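Local structure of DNA-(apurinic or apyrimidinic site) endonuclease 2 (6WCD) at residues A[102-107]-A[160-165]; A[84-89]-A[108-113]; A[24-29]-A[71-76]; A[51-56]-A[315-320]. The protein cleaves DNA beside abasic sites as a weak endonuclease and degrades DNA 3'-to-5' as an exonuclease during base excision repair and the response to oxidative damage. All blocks are in the same frame, centred on the assembly; numbering follows the deposited sequence. Where two conformers were deposited one is given.

Interaction 1: residues A[102-107]-A[160-165]; sequences TEQFLE and FYHLLQ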
loop_
_atom_site.group_PDB
_atom_site.type_symbol
_atom_site.label_atom_id
_atom_site.label_comp_id
_atom_site.label_asym_id
_atom_site.label_seq_id
_atom_site.Cartn_x
_atom_site.Cartn_y
_atom_site.Cartn_z
ATOM N N THR A 102 18.328 11.192 -3.233
ATOM C CA THR A 102 17.406 12.127 -2.586
ATOM C C THR A 102 18.070 13.476 -2.342
ATOM O O THR A 102 17.707 14.191 -1.409
ATOM C CB THR A 102 16.813 11.549 -1.292
ATOM O OG1 THR A 102 17.872 11.179 -0.402
ATOM C CG2 THR A 102 15.971 10.331 -1.585
ATOM N N GLU A 103 19.031 13.855 -3.200
ATOM C CA GLU A 103 19.734 15.128 -3.082
ATOM C C GLU A 103 18.791 16.319 -2.977
ATOM O O GLU A 103 19.121 17.315 -2.340
ATOM C CB GLU A 103 20.652 15.303 -4.303
ATOM C CG GLU A 103 21.823 16.239 -4.116
ATOM C CD GLU A 103 22.856 16.059 -5.217
ATOM O OE1 GLU A 103 22.486 15.535 -6.293
ATOM O OE2 GLU A 103 24.035 16.420 -5.005
ATOM N N GLN A 104 17.634 16.228 -3.607
ATOM C CA GLN A 104 16.678 17.336 -3.604
ATOM C C GLN A 104 15.921 17.472 -2.295
ATOM O O GLN A 104 15.182 18.439 -2.136
ATOM C CB GLN A 104 15.624 17.148 -4.699
ATOM C CG GLN A 104 16.141 17.066 -6.107
ATOM C CD GLN A 104 15.302 16.122 -6.956
ATOM O OE1 GLN A 104 14.628 15.230 -6.434
ATOM N NE2 GLN A 104 15.335 16.318 -8.268
ATOM N N PHE A 105 16.062 16.531 -1.369
ATOM C CA PHE A 105 15.381 16.578 -0.074
ATOM C C PHE A 105 16.349 16.812 1.099
ATOM O O PHE A 105 17.265 16.002 1.327
ATOM C CB PHE A 105 14.675 15.234 0.201
ATOM C CG PHE A 105 13.677 14.793 -0.839
ATOM C CD1 PHE A 105 14.061 14.138 -1.973
ATOM C CD2 PHE A 105 12.298 14.929 -0.587
ATOM C CE1 PHE A 105 13.105 13.670 -2.897
ATOM C CE2 PHE A 105 11.377 14.514 -1.500
ATOM C CZ PHE A 105 11.754 13.876 -2.633
ATOM N N LEU A 106 16.069 17.819 1.936
ATOM C CA LEU A 106 16.748 17.908 3.230
ATOM C C LEU A 106 16.458 16.667 4.060
ATOM O O LEU A 106 15.380 16.099 3.977
ATOM C CB LEU A 106 16.253 19.130 4.035
ATOM C CG LEU A 106 16.339 20.591 3.605
ATOM C CD1 LEU A 106 15.544 21.503 4.567
ATOM C CD2 LEU A 106 17.744 21.056 3.585
ATOM N N GLU A 107 17.400 16.266 4.924
ATOM C CA GLU A 107 17.123 15.178 5.856
ATOM C C GLU A 107 15.911 15.468 6.712
ATOM O O GLU A 107 15.120 14.560 7.006
ATOM C CB GLU A 107 18.281 14.941 6.818
ATOM C CG GLU A 107 19.606 14.892 6.227
ATOM C CD GLU A 107 20.626 15.002 7.300
ATOM O OE1 GLU A 107 20.486 14.364 8.379
ATOM O OE2 GLU A 107 21.534 15.782 7.062
ATOM N N PHE A 160 5.787 13.703 -1.226
ATOM C CA PHE A 160 5.648 12.284 -0.923
ATOM C C PHE A 160 5.607 11.448 -2.188
ATOM O O PHE A 160 6.269 10.432 -2.278
ATOM C CB PHE A 160 4.401 12.069 -0.075
ATOM C CG PHE A 160 4.254 10.691 0.465
ATOM C CD1 PHE A 160 3.581 9.706 -0.237
ATOM C CD2 PHE A 160 4.779 10.363 1.699
ATOM C CE1 PHE A 160 3.455 8.404 0.296
ATOM C CE2 PHE A 160 4.659 9.068 2.225
ATOM C CZ PHE A 160 3.994 8.113 1.518
ATOM N N TYR A 161 4.836 11.900 -3.189
ATOM C CA TYR A 161 4.823 11.231 -4.471
ATOM C C TYR A 161 6.215 11.173 -5.096
ATOM O O TYR A 161 6.599 10.125 -5.630
ATOM C CB TYR A 161 3.904 11.969 -5.415
ATOM C CG TYR A 161 2.415 11.807 -5.215
ATOM C CD1 TYR A 161 1.866 10.710 -4.612
ATOM C CD2 TYR A 161 1.555 12.742 -5.761
ATOM C CE1 TYR A 161 0.467 10.572 -4.518
ATOM C CE2 TYR A 161 0.156 12.595 -5.679
ATOM C CZ TYR A 161 -0.360 11.491 -5.063
ATOM O OH TYR A 161 -1.779 11.356 -5.025
ATOM N N HIS A 162 6.972 12.270 -5.006
ATOM C CA HIS A 162 8.300 12.263 -5.615
ATOM C C HIS A 162 9.217 11.310 -4.865
ATOM O O HIS A 162 9.976 10.551 -5.489
ATOM C CB HIS A 162 8.851 13.688 -5.601
ATOM C CG HIS A 162 10.167 13.846 -6.287
ATOM N ND1 HIS A 162 10.394 13.427 -7.577
ATOM C CD2 HIS A 162 11.315 14.439 -5.876
ATOM C CE1 HIS A 162 11.639 13.719 -7.922
ATOM N NE2 HIS A 162 12.219 14.332 -6.907
ATOM N N LEU A 163 9.117 11.272 -3.551
ATOM C CA LEU A 163 9.911 10.296 -2.792
ATOM C C LEU A 163 9.516 8.852 -3.112
ATOM O O LEU A 163 10.384 7.963 -3.224
ATOM C CB LEU A 163 9.766 10.574 -1.288
ATOM C CG LEU A 163 10.567 9.675 -0.319
ATOM C CD1 LEU A 163 12.026 9.897 -0.605
ATOM C CD2 LEU A 163 10.199 10.065 1.124
ATOM N N LEU A 164 8.232 8.572 -3.201
ATOM C CA LEU A 164 7.753 7.243 -3.560
ATOM C C LEU A 164 8.293 6.813 -4.906
ATOM O O LEU A 164 8.794 5.690 -5.039
ATOM C CB LEU A 164 6.229 7.265 -3.564
ATOM C CG LEU A 164 5.540 6.016 -4.120
ATOM C CD1 LEU A 164 5.901 4.778 -3.306
ATOM C CD2 LEU A 164 4.029 6.267 -4.080
ATOM N N GLN A 165 8.231 7.689 -5.912
ATOM C CA GLN A 165 8.795 7.352 -7.219
ATOM C C GLN A 165 10.276 7.069 -7.122
ATOM O O GLN A 165 10.785 6.081 -7.711
ATOM C CB GLN A 165 8.494 8.464 -8.222
ATOM C CG GLN A 165 9.082 8.216 -9.560
ATOM C CD GLN A 165 8.553 9.135 -10.603
ATOM O OE1 GLN A 165 7.942 10.155 -10.307
ATOM N NE2 GLN A 165 8.837 8.803 -11.870
#
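Phe105 and His162 meet rim to rim, neither ring over the face of the other. Their planes are only 21° apart and their centroids 5.4 Å apart, and the closest approach joins Phe105 CZ to His162 CD2 at 3.3 Å. The imidazole stands off its helix with CG anti to the backbone N (chi1 -176°), which carries CG out toward the 102-107 loop. There Gln104 receives it: His162 NE2 donates to Gln104 OE1 over 2.6 Å in a nearly straight bond. The oxygen lies almost exactly in the imidazole plane, whereas NE2 sits tilted from the plane of the amide, and the two flat groups are turned 40° against each other. A bend at chi2 of Gln104 brings its CD round toward the histidine.

The loop is a type I beta turn from Thr102 to Phe105, closed by Phe105 N to Thr102 O at 2.9 Å, and it leads into helix 107-114 with Leu106 as N-cap. Its partner is the long helix 152-173 of the endonuclease/exonuclease/phosphatase fold, which packs Leu164 on strand 133-142.

Next to the imidazole the contact turns apolar. Leu163 lays CD1 over one face of the Phe105 ring and brings CB to 4.1 Å from Phe105 CZ. The same CD1 meets Thr102 CG2 at 4.1 Å. Arg159, one helical turn before Leu163, forms a cation-pi contact with Phe105 and also hydrogen-bonds to Gln104 O.

Interaction 2: residues A[84-89]-A[108-113]; sequences GLSGVF and EELQSL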
loop_
_atom_site.group_PDB
_atom_site.type_symbol
_atom_site.label_atom_id
_atom_site.label_comp_id
_atom_site.label_asym_id
_atom_site.label_seq_id
_atom_site.Cartn_x
_atom_site.Cartn_y
_atom_site.Cartn_z
ATOM N N GLY A 84 8.820 3.148 5.999
ATOM C CA GLY A 84 9.098 4.417 5.390
ATOM C C GLY A 84 9.674 4.246 4.004
ATOM O O GLY A 84 9.976 3.148 3.559
ATOM N N LEU A 85 9.842 5.369 3.330
ATOM C CA LEU A 85 10.416 5.423 1.983
ATOM C C LEU A 85 11.834 5.925 1.919
ATOM O O LEU A 85 12.483 5.736 0.864
ATOM C CB LEU A 85 9.565 6.331 1.081
ATOM C CG LEU A 85 8.138 5.867 0.867
ATOM C CD1 LEU A 85 7.327 6.937 0.183
ATOM C CD2 LEU A 85 8.070 4.586 0.101
ATOM N N SER A 86 12.355 6.536 2.971
ATOM C CA SER A 86 13.642 7.209 2.900
ATOM C C SER A 86 14.761 6.543 3.678
ATOM O O SER A 86 15.919 6.937 3.490
ATOM C CB SER A 86 13.540 8.640 3.403
ATOM O OG SER A 86 13.478 8.671 4.811
ATOM N N GLY A 87 14.474 5.609 4.560
ATOM C CA GLY A 87 15.562 5.020 5.341
ATOM C C GLY A 87 15.802 5.627 6.707
ATOM O O GLY A 87 16.526 5.027 7.512
ATOM N N VAL A 88 15.213 6.784 7.015
ATOM C CA VAL A 88 15.556 7.443 8.269
ATOM C C VAL A 88 15.051 6.670 9.490
ATOM O O VAL A 88 15.629 6.790 10.575
ATOM C CB VAL A 88 15.056 8.904 8.253
ATOM C CG1 VAL A 88 15.737 9.676 7.113
ATOM C CG2 VAL A 88 13.562 8.957 8.115
ATOM N N PHE A 89 13.999 5.874 9.370
ATOM C CA PHE A 89 13.512 5.086 10.498
ATOM C C PHE A 89 13.872 3.613 10.351
ATOM O O PHE A 89 13.108 2.729 10.743
ATOM C CB PHE A 89 12.005 5.262 10.673
ATOM C CG PHE A 89 11.617 6.661 11.040
ATOM C CD1 PHE A 89 11.910 7.163 12.292
ATOM C CD2 PHE A 89 10.974 7.479 10.132
ATOM C CE1 PHE A 89 11.564 8.458 12.637
ATOM C CE2 PHE A 89 10.630 8.769 10.465
ATOM C CZ PHE A 89 10.926 9.262 11.720
ATOM N N GLU A 108 15.765 16.708 7.167
ATOM C CA GLU A 108 14.613 16.957 8.015
ATOM C C GLU A 108 13.325 16.810 7.218
ATOM O O GLU A 108 12.314 16.380 7.765
ATOM C CB GLU A 108 14.695 18.290 8.671
ATOM C CG GLU A 108 15.938 18.311 9.483
ATOM C CD GLU A 108 15.841 19.242 10.601
ATOM O OE1 GLU A 108 14.950 20.120 10.537
ATOM O OE2 GLU A 108 16.639 19.056 11.545
ATOM N N GLU A 109 13.367 17.103 5.921
ATOM C CA GLU A 109 12.177 16.810 5.113
ATOM C C GLU A 109 11.945 15.308 4.982
ATOM O O GLU A 109 10.793 14.816 4.981
ATOM C CB GLU A 109 12.305 17.464 3.744
ATOM C CG GLU A 109 10.995 17.333 2.973
ATOM C CD GLU A 109 11.103 17.794 1.543
ATOM O OE1 GLU A 109 12.194 18.171 1.073
ATOM O OE2 GLU A 109 10.038 17.673 0.873
ATOM N N LEU A 110 13.011 14.509 4.798
ATOM C CA LEU A 110 12.820 13.084 4.772
ATOM C C LEU A 110 12.175 12.575 6.064
ATOM O O LEU A 110 11.305 11.692 6.028
ATOM C CB LEU A 110 14.144 12.362 4.533
ATOM C CG LEU A 110 14.757 12.625 3.150
ATOM C CD1 LEU A 110 16.099 11.893 3.080
ATOM C CD2 LEU A 110 13.855 12.192 1.988
ATOM N N GLN A 111 12.594 13.118 7.209
ATOM C CA GLN A 111 11.983 12.663 8.450
ATOM C C GLN A 111 10.503 12.996 8.453
ATOM O O GLN A 111 9.663 12.179 8.833
ATOM C CB GLN A 111 12.677 13.304 9.663
ATOM C CG GLN A 111 12.134 12.800 10.989
ATOM C CD GLN A 111 13.205 12.694 12.060
ATOM O OE1 GLN A 111 14.347 13.120 11.863
ATOM N NE2 GLN A 111 12.842 12.118 13.202
ATOM N N SER A 112 10.175 14.193 7.999
ATOM C CA SER A 112 8.772 14.603 7.984
ATOM C C SER A 112 7.938 13.742 7.078
ATOM O O SER A 112 6.790 13.424 7.407
ATOM C CB SER A 112 8.643 16.036 7.531
ATOM O OG SER A 112 9.215 16.889 8.482
ATOM N N LEU A 113 8.489 13.358 5.915
ATOM C CA LEU A 113 7.751 12.541 4.968
ATOM C C LEU A 113 7.572 11.129 5.461
ATOM O O LEU A 113 6.655 10.439 5.008
ATOM C CB LEU A 113 8.469 12.568 3.610
ATOM C CG LEU A 113 8.415 13.862 2.855
ATOM C CD1 LEU A 113 9.430 13.965 1.749
ATOM C CD2 LEU A 113 6.967 14.064 2.320
#
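Leu110 of helix 107-114 turns its side chain to the loop 84-89, and Ser86 follows it almost from root to tip. Leu110 CB is touched first, by Ser86 OG at 3.8 Å and, two residues on, by Val88 CG1 at 4.1 Å; the Val88 and Leu110 side chains cross at about a right angle. Further out, Leu110 CG and CD1 each lie 4.2 Å from Ser86 CB, while the other methyl, CD2, comes closer to that carbon, at 3.8 Å. Past the leucine, Val88 CG2 rests 4.0 Å from Gln111 CA. Gln111 then sends CG anti to its backbone N (chi1 -177°), and the outer part of the chain meets the tip of Phe89: NE2 is 3.7 Å from Phe89 CZ, with the amide plane almost perpendicular to the ring.

The loop belongs to a stretch assigned as a Claspin-like CKB motif, which would fit the role of the protein in checkpoint signalling. The Phe89 ring is poorly ordered here, although Arg60 makes a cation-pi contact with it.

Between the two segments the contact is van der Waals throughout. Its polar hold comes from Asp114, just beyond Leu113, whose carboxylate takes hydrogen bonds with both Ser86 OG and Leu85 N. The loop is therefore tied by hydrogen bonds at its Ser86 end, while across the two segments Val88 and Phe89 meet the helix by packing alone.

Interaction 3: residues A[24-29]-A[71-76]; sequences SLDADI and FCKSST. With BU1 (1,4-butanediol), chain D.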
loop_
_atom_site.group_PDB
_atom_site.type_symbol
_atom_site.label_atom_id
_atom_site.label_comp_id
_atom_site.label_asym_id
_atom_site.label_seq_id
_atom_site.Cartn_x
_atom_site.Cartn_y
_atom_site.Cartn_z
ATOM N N SER A 24 -11.220 -13.730 5.571
ATOM C CA SER A 24 -12.280 -13.587 4.584
ATOM C C SER A 24 -11.767 -13.001 3.276
ATOM O O SER A 24 -12.374 -13.218 2.223
ATOM C CB SER A 24 -13.407 -12.713 5.128
ATOM O OG SER A 24 -13.088 -11.325 5.090
ATOM N N LEU A 25 -10.690 -12.239 3.333
ATOM C CA LEU A 25 -10.120 -11.617 2.148
ATOM C C LEU A 25 -9.342 -12.616 1.310
ATOM O O LEU A 25 -9.058 -12.348 0.124
ATOM C CB LEU A 25 -9.234 -10.452 2.547
ATOM C CG LEU A 25 -9.947 -9.290 3.181
ATOM C CD1 LEU A 25 -8.970 -8.332 3.794
ATOM C CD2 LEU A 25 -10.787 -8.544 2.134
ATOM N N ASP A 26 -8.974 -13.764 1.887
ATOM C CA ASP A 26 -8.404 -14.930 1.187
ATOM C C ASP A 26 -7.207 -14.536 0.310
ATOM O O ASP A 26 -7.237 -14.678 -0.921
ATOM C CB ASP A 26 -9.463 -15.636 0.334
ATOM C CG ASP A 26 -9.005 -16.990 -0.175
ATOM O OD1 ASP A 26 -8.051 -17.563 0.402
ATOM O OD2 ASP A 26 -9.582 -17.463 -1.166
ATOM N N ALA A 27 -6.125 -14.101 0.967
ATOM C CA ALA A 27 -4.935 -13.681 0.261
ATOM C C ALA A 27 -3.672 -13.967 1.069
ATOM O O ALA A 27 -3.711 -14.074 2.299
ATOM C CB ALA A 27 -4.961 -12.184 -0.065
ATOM N N ASP A 28 -2.556 -14.067 0.373
ATOM C CA ASP A 28 -1.298 -14.424 1.013
ATOM C C ASP A 28 -0.574 -13.226 1.593
ATOM O O ASP A 28 0.224 -13.370 2.543
ATOM C CB ASP A 28 -0.375 -15.058 -0.003
ATOM C CG ASP A 28 -1.026 -16.282 -0.663
ATOM O OD1 ASP A 28 -1.452 -16.235 -1.851
ATOM O OD2 ASP A 28 -1.187 -17.273 0.059
ATOM N N ILE A 29 -0.799 -12.060 1.037
ATOM C CA ILE A 29 -0.292 -10.778 1.521
ATOM C C ILE A 29 -1.482 -9.830 1.552
ATOM O O ILE A 29 -2.154 -9.657 0.515
ATOM C CB ILE A 29 0.813 -10.239 0.622
ATOM C CG1 ILE A 29 2.005 -11.210 0.533
ATOM C CG2 ILE A 29 1.302 -8.855 1.130
ATOM C CD1 ILE A 29 3.082 -10.822 -0.460
ATOM N N PHE A 71 0.234 -7.736 6.307
ATOM C CA PHE A 71 0.034 -9.024 6.942
ATOM C C PHE A 71 0.393 -10.111 5.940
ATOM O O PHE A 71 -0.132 -10.135 4.837
ATOM C CB PHE A 71 -1.418 -9.204 7.395
ATOM C CG PHE A 71 -1.800 -8.392 8.569
ATOM C CD1 PHE A 71 -2.216 -7.086 8.422
ATOM C CD2 PHE A 71 -1.762 -8.959 9.806
ATOM C CE1 PHE A 71 -2.580 -6.318 9.626
ATOM C CE2 PHE A 71 -2.097 -8.254 10.938
ATOM C CZ PHE A 71 -2.500 -6.956 10.825
ATOM N N CYS A 72 1.247 -11.026 6.361
ATOM C CA CYS A 72 1.715 -12.116 5.520
ATOM C C CYS A 72 1.337 -13.469 6.115
ATOM O O CYS A 72 1.495 -13.689 7.307
ATOM C CB CYS A 72 3.243 -12.046 5.387
ATOM S SG CYS A 72 3.823 -10.540 4.692
ATOM N N LYS A 73 0.845 -14.406 5.284
ATOM C CA LYS A 73 0.741 -15.773 5.718
ATOM C C LYS A 73 2.134 -16.405 5.835
ATOM O O LYS A 73 3.131 -15.847 5.388
ATOM C CB LYS A 73 -0.147 -16.562 4.756
ATOM C CG LYS A 73 -1.594 -16.115 4.774
ATOM C CD LYS A 73 -2.529 -17.039 4.009
ATOM C CE LYS A 73 -3.983 -16.674 4.306
ATOM N NZ LYS A 73 -4.928 -17.365 3.358
ATOM N N SER A 74 2.198 -17.574 6.465
ATOM C CA SER A 74 3.472 -18.295 6.594
ATOM C C SER A 74 4.129 -18.525 5.251
ATOM O O SER A 74 5.366 -18.537 5.163
ATOM C CB SER A 74 3.243 -19.638 7.321
ATOM O OG SER A 74 2.408 -20.501 6.576
ATOM N N SER A 75 3.326 -18.683 4.192
ATOM C CA SER A 75 3.811 -18.910 2.824
ATOM C C SER A 75 4.625 -17.746 2.279
ATOM O O SER A 75 5.465 -17.957 1.367
ATOM C CB SER A 75 2.602 -19.102 1.885
ATOM O OG SER A 75 1.791 -17.939 1.829
ATOM N N THR A 76 4.441 -16.538 2.803
ATOM C CA THR A 76 5.042 -15.349 2.238
ATOM C C THR A 76 5.890 -14.574 3.215
ATOM O O THR A 76 6.121 -13.389 2.997
ATOM C CB THR A 76 3.983 -14.399 1.673
ATOM O OG1 THR A 76 2.992 -14.170 2.678
ATOM C CG2 THR A 76 3.368 -14.990 0.497
HETATM C C1 BU1 D . 1.196 -21.130 -0.909
HETATM C C2 BU1 D . 0.828 -19.646 -1.028
HETATM C C3 BU1 D . 0.154 -19.323 -2.362
HETATM C C4 BU1 D . 1.220 -18.968 -3.388
HETATM O O5 BU1 D . 2.528 -21.354 -1.304
HETATM O O6 BU1 D . 0.773 -19.017 -4.727
HETATM O O HOH W 1 -4.448 -17.075 0.621
#
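Asp28 and Ser75 line a small pocket, occupied here by 1,4-butanediol, where strands 29-33 and 68-72 of the six-stranded sheet begin and end side by side. Ile29 and Cys72 form an antiparallel non-hydrogen-bonded pair, their side chains on one face of the sheet. Just beyond it, Lys73 N donates to Asp28 O over 3.0 Å, nearly straight at 169°. Thr76 OG1 lies 2.9 Å from the same Asp28 O and 3.2 Å from Lys73 O. Its OG1 sits between the backbone N and the carbonyl carbon (chi1 52°), the position that brings it to this carbonyl.

The Asp28 carboxylate faces the ligand, with OD2 3.3 Å from butanediol C2. Ser75 CB meets the same carbon at 3.5 Å, and Met1 N and Gln310 OE1 hydrogen-bond to the diol. OD1 accepts from Lys2 N, on the neighbouring strand.

Lys73 runs extended past Ala27, placing CE 3.3 Å from Ala27 O, and its NZ donates to a water at 2.8 Å that bonds weakly to Asp28 OD2. Putting an alanine at Asp28 would probably leave Lys2 N without this acceptor and open a gap beside the diol, though the backbone bond from Lys73 would remain.

The strand ends are thus fastened by the backbone bond from Lys73, with the threonine hydroxyl close to the same carbonyl, while the charges are held more loosely: Lys73 is likely to feel Asp28 through water and Asp26 across space, short of a salt bridge with either.

Interaction 4: residues A[51-56]-A[315-320]; sequences GYNSYF and NKCPPL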
loop_
_atom_site.group_PDB
_atom_site.type_symbol
_atom_site.label_atom_id
_atom_site.label_comp_id
_atom_site.label_asym_id
_atom_site.label_seq_id
_atom_site.Cartn_x
_atom_site.Cartn_y
_atom_site.Cartn_z
ATOM N N GLY A 51 -2.023 -16.889 12.501
ATOM C CA GLY A 51 -1.887 -17.235 11.111
ATOM C C GLY A 51 -1.163 -16.228 10.235
ATOM O O GLY A 51 -0.982 -16.479 9.032
ATOM N N TYR A 52 -0.756 -15.092 10.774
ATOM C CA TYR A 52 -0.082 -14.082 9.998
ATOM C C TYR A 52 1.120 -13.560 10.756
ATOM O O TYR A 52 1.155 -13.585 11.997
ATOM C CB TYR A 52 -0.962 -12.866 9.705
ATOM C CG TYR A 52 -2.225 -13.215 8.936
ATOM C CD1 TYR A 52 -3.340 -13.667 9.621
ATOM C CD2 TYR A 52 -2.276 -13.162 7.551
ATOM C CE1 TYR A 52 -4.520 -14.031 8.941
ATOM C CE2 TYR A 52 -3.466 -13.545 6.850
ATOM C CZ TYR A 52 -4.547 -13.970 7.575
ATOM O OH TYR A 52 -5.676 -14.369 6.847
ATOM N N ASN A 53 2.115 -13.086 10.005
ATOM C CA ASN A 53 3.193 -12.278 10.550
ATOM C C ASN A 53 3.054 -10.904 9.931
ATOM O O ASN A 53 2.832 -10.782 8.715
ATOM C CB ASN A 53 4.588 -12.885 10.340
ATOM C CG ASN A 53 4.923 -13.301 8.918
ATOM O OD1 ASN A 53 5.689 -12.606 8.212
ATOM N ND2 ASN A 53 4.398 -14.428 8.485
ATOM N N SER A 54 3.112 -9.863 10.756
ATOM C CA SER A 54 2.750 -8.536 10.280
ATOM C C SER A 54 3.816 -7.499 10.539
ATOM O O SER A 54 4.632 -7.624 11.442
ATOM C CB SER A 54 1.443 -8.072 10.901
ATOM O OG SER A 54 1.587 -7.850 12.326
ATOM N N TYR A 55 3.732 -6.439 9.735
ATOM C CA TYR A 55 4.728 -5.363 9.621
ATOM C C TYR A 55 3.979 -4.052 9.536
ATOM O O TYR A 55 3.282 -3.797 8.563
ATOM C CB TYR A 55 5.632 -5.587 8.391
ATOM C CG TYR A 55 6.199 -6.992 8.416
ATOM C CD1 TYR A 55 7.396 -7.263 9.090
ATOM C CD2 TYR A 55 5.457 -8.073 7.913
ATOM C CE1 TYR A 55 7.861 -8.561 9.262
ATOM C CE2 TYR A 55 5.897 -9.365 8.087
ATOM C CZ TYR A 55 7.106 -9.602 8.760
ATOM O OH TYR A 55 7.570 -10.874 8.978
ATOM N N PHE A 56 4.138 -3.226 10.552
ATOM C CA PHE A 56 3.400 -1.964 10.678
ATOM C C PHE A 56 4.356 -0.804 10.526
ATOM O O PHE A 56 5.515 -0.870 10.985
ATOM C CB PHE A 56 2.715 -1.822 12.047
ATOM C CG PHE A 56 1.388 -2.505 12.165
ATOM C CD1 PHE A 56 1.240 -3.843 12.046
ATOM C CD2 PHE A 56 0.274 -1.746 12.446
ATOM C CE1 PHE A 56 -0.015 -4.458 12.159
ATOM C CE2 PHE A 56 -0.957 -2.321 12.566
ATOM C CZ PHE A 56 -1.106 -3.703 12.467
ATOM N N ASN A 315 12.918 -18.068 6.523
ATOM C CA ASN A 315 12.939 -18.971 7.652
ATOM C C ASN A 315 12.671 -18.272 8.968
ATOM O O ASN A 315 12.401 -18.940 9.964
ATOM C CB ASN A 315 14.299 -19.674 7.765
ATOM C CG ASN A 315 14.791 -20.217 6.441
ATOM O OD1 ASN A 315 15.812 -19.765 5.916
ATOM N ND2 ASN A 315 14.073 -21.197 5.894
ATOM N N LYS A 316 12.747 -16.953 8.989
ATOM C CA LYS A 316 12.522 -16.197 10.206
ATOM C C LYS A 316 11.913 -14.885 9.779
ATOM O O LYS A 316 12.246 -14.348 8.737
ATOM C CB LYS A 316 13.826 -15.985 10.989
ATOM C CG LYS A 316 13.727 -15.194 12.275
ATOM C CD LYS A 316 14.810 -15.683 13.248
ATOM C CE LYS A 316 15.392 -14.568 14.094
ATOM N NZ LYS A 316 14.412 -14.012 15.062
ATOM N N CYS A 317 11.015 -14.364 10.615
ATOM C CA CYS A 317 10.486 -13.037 10.390
ATOM C C CYS A 317 11.557 -11.965 10.627
ATOM O O CYS A 317 12.297 -12.036 11.622
ATOM C CB CYS A 317 9.320 -12.784 11.330
ATOM S SG CYS A 317 7.920 -13.854 11.113
ATOM N N PRO A 318 11.658 -10.967 9.754
ATOM C CA PRO A 318 12.648 -9.923 9.936
ATOM C C PRO A 318 12.313 -9.043 11.136
ATOM O O PRO A 318 11.174 -9.054 11.615
ATOM C CB PRO A 318 12.599 -9.139 8.629
ATOM C CG PRO A 318 11.369 -9.546 7.906
ATOM C CD PRO A 318 10.881 -10.837 8.498
ATOM N N PRO A 319 13.258 -8.231 11.606
ATOM C CA PRO A 319 13.099 -7.574 12.925
ATOM C C PRO A 319 11.938 -6.605 13.025
ATOM O O PRO A 319 11.534 -6.285 14.162
ATOM C CB PRO A 319 14.440 -6.834 13.101
ATOM C CG PRO A 319 15.414 -7.630 12.303
ATOM C CD PRO A 319 14.651 -8.177 11.107
ATOM N N LEU A 320 11.411 -6.099 11.932
ATOM C CA LEU A 320 10.293 -5.171 11.967
ATOM C C LEU A 320 9.013 -5.864 12.395
ATOM O O LEU A 320 8.048 -5.192 12.730
ATOM C CB LEU A 320 10.069 -4.521 10.604
ATOM C CG LEU A 320 9.004 -3.457 10.475
ATOM C CD1 LEU A 320 9.252 -2.278 11.408
ATOM C CD2 LEU A 320 8.955 -2.936 9.038
HETATM O O HOH W 2 5.923 -3.528 12.847
#
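Asn53, in strand 53-57, the outermost strand of the six-stranded sheet, meets Cys317, with Asn53 CB 3.6 Å from Cys317 SG. Ser54 turns the other way, its OG hydrogen-bonded to Ala47 O.

Tyr55 carries most of the contact. Its CG is anti to the carbonyl carbon (chi1 -52°), and at the far end of the ring OH comes to Asn53 OD1 and donates to it over 2.7 Å. That oxygen lies in the ring plane, at the edge. The same OH touches Pro318 CD at 3.3 Å and Cys317 CB at 3.5 Å, and nearer the root Tyr55 CD1 rests 4.1 Å from Leu320 CB. Ala81 and Val120 also touch the ring, which therefore packs between the two sheets of the sandwich. A phenylalanine in its place would probably leave Asn53 OD1 without this donor and a gap against Pro318 and Cys317.

At Phe56 a water takes over, accepting from Phe56 N at 2.9 Å and donating to Leu320 O at 2.7 Å.

Residues 53-56 and 317-320 run in nearly the same direction, 11° apart, but their backbones are joined here through water, so the two are held by one water bridge and by packing round a hydroxyl whose proton is given to Asn53 OD1 of its own strand.

How the interactions relate
From the N terminus, interaction 3 closes the first loop, bringing the end of helix 18-25 and the start of strand 29-33 against the end of strand 68-72. Segment 51-56 lies inside that loop but finds its partner at 315-320, so interactions 3 and 4 cross; they touch where Cys72 O meets Asn53 N in the sheet. The long loop closed by interaction 4 encloses interactions 1 and 2. These two also cross, since 102-107 falls between 84-89 and 108-113, and they touch through Phe105 with Leu110 and Leu163 with Leu85, joining loop, helix 107-114 and helix 152-173. That cluster lies across the chain's centre from interaction 3.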